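Methyltransferase domain-containing protein (PDB 7CLU) transfers a methyl group from S-adenosyl-L-methionine to an oxygen in the prodigiosin synthetic pathway of Serratia marcescens, and can dimerise. Local coordinates at the interface of chains A and B. Numbering follows the deposited sequence. Chains: chain A/B, Methyltransferase domain-containing protein.

The interface of chains A and B. Residues chain A 15, 103-104, 107-108; chain B 15-16, 19, 104.
With CG anti to the backbone N in both copies (chi1 -173° in A:Tyr104, -171° in B:Tyr104), the two tyrosines reach across from opposing helices 93-107 and slide past one another in opposite directions. This meeting illustrates how a class II O-methyltransferase can build its dimer around a two-fold axis, here with help from helix 15-26 of the N-terminal dimerisation domain. The phenol rings lie flat together, their centroids 4.0 Å apart and their planes nearly parallel. Each hydroxyl thereby arrives at the backbone of the other tyrosine: B:Tyr104 OH donates to A:Tyr104 O at 2.7 Å, and A:Tyr104 OH returns the bond to B:Tyr104 O at 2.8 Å. The reciprocal pair, with each donor somewhat tilted from the carbonyl plane, should restrain the rings from sliding or turning. On its other face the B:Tyr104 ring carries CE of B:Lys19 over its centre. That lysine bends at chi2 (-67°) and passes A:Trp107, ending with its amine NZ donating a hydrogen bond to the backbone A:Gly108 O at 2.9 Å, while A:Gly108 CA packs 3.5 Å from B:Tyr104 CE1. Farther out, A:Trp107 lays its indole over the ring of B:Phe16, the six-membered ring centroid 4.1 Å from that of the phenyl. B:Phe15 stands almost perpendicular to the same indole, its CE2 3.7 Å from A:Trp107 CD1, and wedges between B:Phe16 and the CD2 edge of A:Tyr104.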
loop_
_atom_site.group_PDB
_atom_site.type_symbol
_atom_site.label_atom_id
_atom_site.label_comp_id
_atom_site.label_asym_id
_atom_site.label_seq_id
_atom_site.Cartn_x
_atom_site.Cartn_y
_atom_site.Cartn_z
ATOM N N PHE A 15 -0.737 -1.613 2.862
ATOM C CA PHE A 15 -0.423 -2.613 1.845
ATOM C C PHE A 15 -1.438 -3.756 1.851
ATOM O O PHE A 15 -1.606 -4.412 0.811
ATOM C CB PHE A 15 1.031 -3.141 2.001
ATOM C CG PHE A 15 1.275 -3.924 3.279
ATOM C CD1 PHE A 15 1.536 -3.270 4.470
ATOM C CD2 PHE A 15 1.258 -5.313 3.272
ATOM C CE1 PHE A 15 1.742 -3.989 5.650
ATOM C CE2 PHE A 15 1.470 -6.038 4.452
ATOM C CZ PHE A 15 1.703 -5.361 5.636
ATOM N N LEU A 103 6.482 -2.718 -8.989
ATOM C CA LEU A 103 6.570 -1.667 -7.968
ATOM C C LEU A 103 6.502 -2.218 -6.539
ATOM O O LEU A 103 7.213 -1.735 -5.651
ATOM C CB LEU A 103 5.474 -0.634 -8.185
ATOM C CG LEU A 103 5.582 0.174 -9.482
ATOM C CD1 LEU A 103 4.628 1.366 -9.442
ATOM C CD2 LEU A 103 7.002 0.626 -9.670
ATOM N N TYR A 104 5.596 -3.155 -6.267
ATOM C CA TYR A 104 5.507 -3.681 -4.905
ATOM C C TYR A 104 6.817 -4.326 -4.476
ATOM O O TYR A 104 7.312 -3.995 -3.384
ATOM C CB TYR A 104 4.321 -4.640 -4.811
ATOM C CG TYR A 104 3.996 -5.131 -3.424
ATOM C CD1 TYR A 104 4.643 -6.251 -2.883
ATOM C CD2 TYR A 104 3.036 -4.491 -2.656
ATOM C CE1 TYR A 104 4.325 -6.720 -1.609
ATOM C CE2 TYR A 104 2.702 -4.952 -1.388
ATOM C CZ TYR A 104 3.347 -6.060 -0.865
ATOM O OH TYR A 104 3.001 -6.498 0.407
ATOM N N TRP A 107 9.415 -1.419 -3.746
ATOM C CA TRP A 107 9.177 -0.641 -2.538
ATOM C C TRP A 107 9.446 -1.439 -1.276
ATOM O O TRP A 107 9.624 -0.841 -0.209
ATOM C CB TRP A 107 7.746 -0.104 -2.495
ATOM C CG TRP A 107 7.552 1.149 -3.297
ATOM C CD1 TRP A 107 7.481 1.247 -4.658
ATOM C CD2 TRP A 107 7.359 2.476 -2.784
ATOM N NE1 TRP A 107 7.265 2.559 -5.023
ATOM C CE2 TRP A 107 7.192 3.332 -3.892
ATOM C CE3 TRP A 107 7.334 3.027 -1.491
ATOM C CZ2 TRP A 107 6.978 4.714 -3.750
ATOM C CZ3 TRP A 107 7.138 4.396 -1.351
ATOM C CH2 TRP A 107 6.947 5.223 -2.478
ATOM N N GLY A 108 9.466 -2.764 -1.365
ATOM C CA GLY A 108 9.894 -3.554 -0.226
ATOM C C GLY A 108 11.276 -3.154 0.249
ATOM O O GLY A 108 11.573 -3.232 1.439
ATOM N N PHE B 15 0.548 0.929 -0.558
ATOM C CA PHE B 15 1.838 0.435 -0.095
ATOM C C PHE B 15 2.915 1.507 -0.187
ATOM O O PHE B 15 3.930 1.400 0.512
ATOM C CB PHE B 15 2.250 -0.844 -0.857
ATOM C CG PHE B 15 2.559 -0.646 -2.330
ATOM C CD1 PHE B 15 1.534 -0.595 -3.273
ATOM C CD2 PHE B 15 3.869 -0.582 -2.776
ATOM C CE1 PHE B 15 1.819 -0.458 -4.631
ATOM C CE2 PHE B 15 4.168 -0.423 -4.124
ATOM C CZ PHE B 15 3.142 -0.364 -5.054
ATOM N N PHE B 16 2.711 2.541 -1.022
ATOM C CA PHE B 16 3.585 3.719 -1.013
ATOM C C PHE B 16 3.684 4.321 0.382
ATOM O O PHE B 16 4.781 4.478 0.939
ATOM C CB PHE B 16 3.062 4.805 -1.958
ATOM C CG PHE B 16 3.377 4.588 -3.397
ATOM C CD1 PHE B 16 3.866 3.380 -3.855
ATOM C CD2 PHE B 16 3.176 5.611 -4.305
ATOM C CE1 PHE B 16 4.150 3.199 -5.201
ATOM C CE2 PHE B 16 3.446 5.433 -5.656
ATOM C CZ PHE B 16 3.935 4.231 -6.102
ATOM N N LYS B 19 5.228 1.865 3.148
ATOM C CA LYS B 19 6.679 1.726 3.157
ATOM C C LYS B 19 7.389 3.032 3.491
ATOM O O LYS B 19 8.509 2.994 4.025
ATOM C CB LYS B 19 7.175 1.176 1.816
ATOM C CG LYS B 19 7.153 -0.353 1.747
ATOM C CD LYS B 19 8.172 -0.981 2.726
ATOM C CE LYS B 19 8.031 -2.504 2.842
ATOM N NZ LYS B 19 9.324 -3.158 3.312
ATOM N N TYR B 104 4.870 -7.797 4.811
ATOM C CA TYR B 104 4.935 -7.242 3.460
ATOM C C TYR B 104 5.398 -8.276 2.447
ATOM O O TYR B 104 4.750 -8.404 1.396
ATOM C CB TYR B 104 5.824 -6.000 3.454
ATOM C CG TYR B 104 5.815 -5.214 2.173
ATOM C CD1 TYR B 104 6.643 -5.563 1.112
ATOM C CD2 TYR B 104 5.007 -4.085 2.040
ATOM C CE1 TYR B 104 6.658 -4.833 -0.048
ATOM C CE2 TYR B 104 5.035 -3.331 0.896
ATOM C CZ TYR B 104 5.839 -3.712 -0.155
ATOM O OH TYR B 104 5.832 -2.959 -1.311
#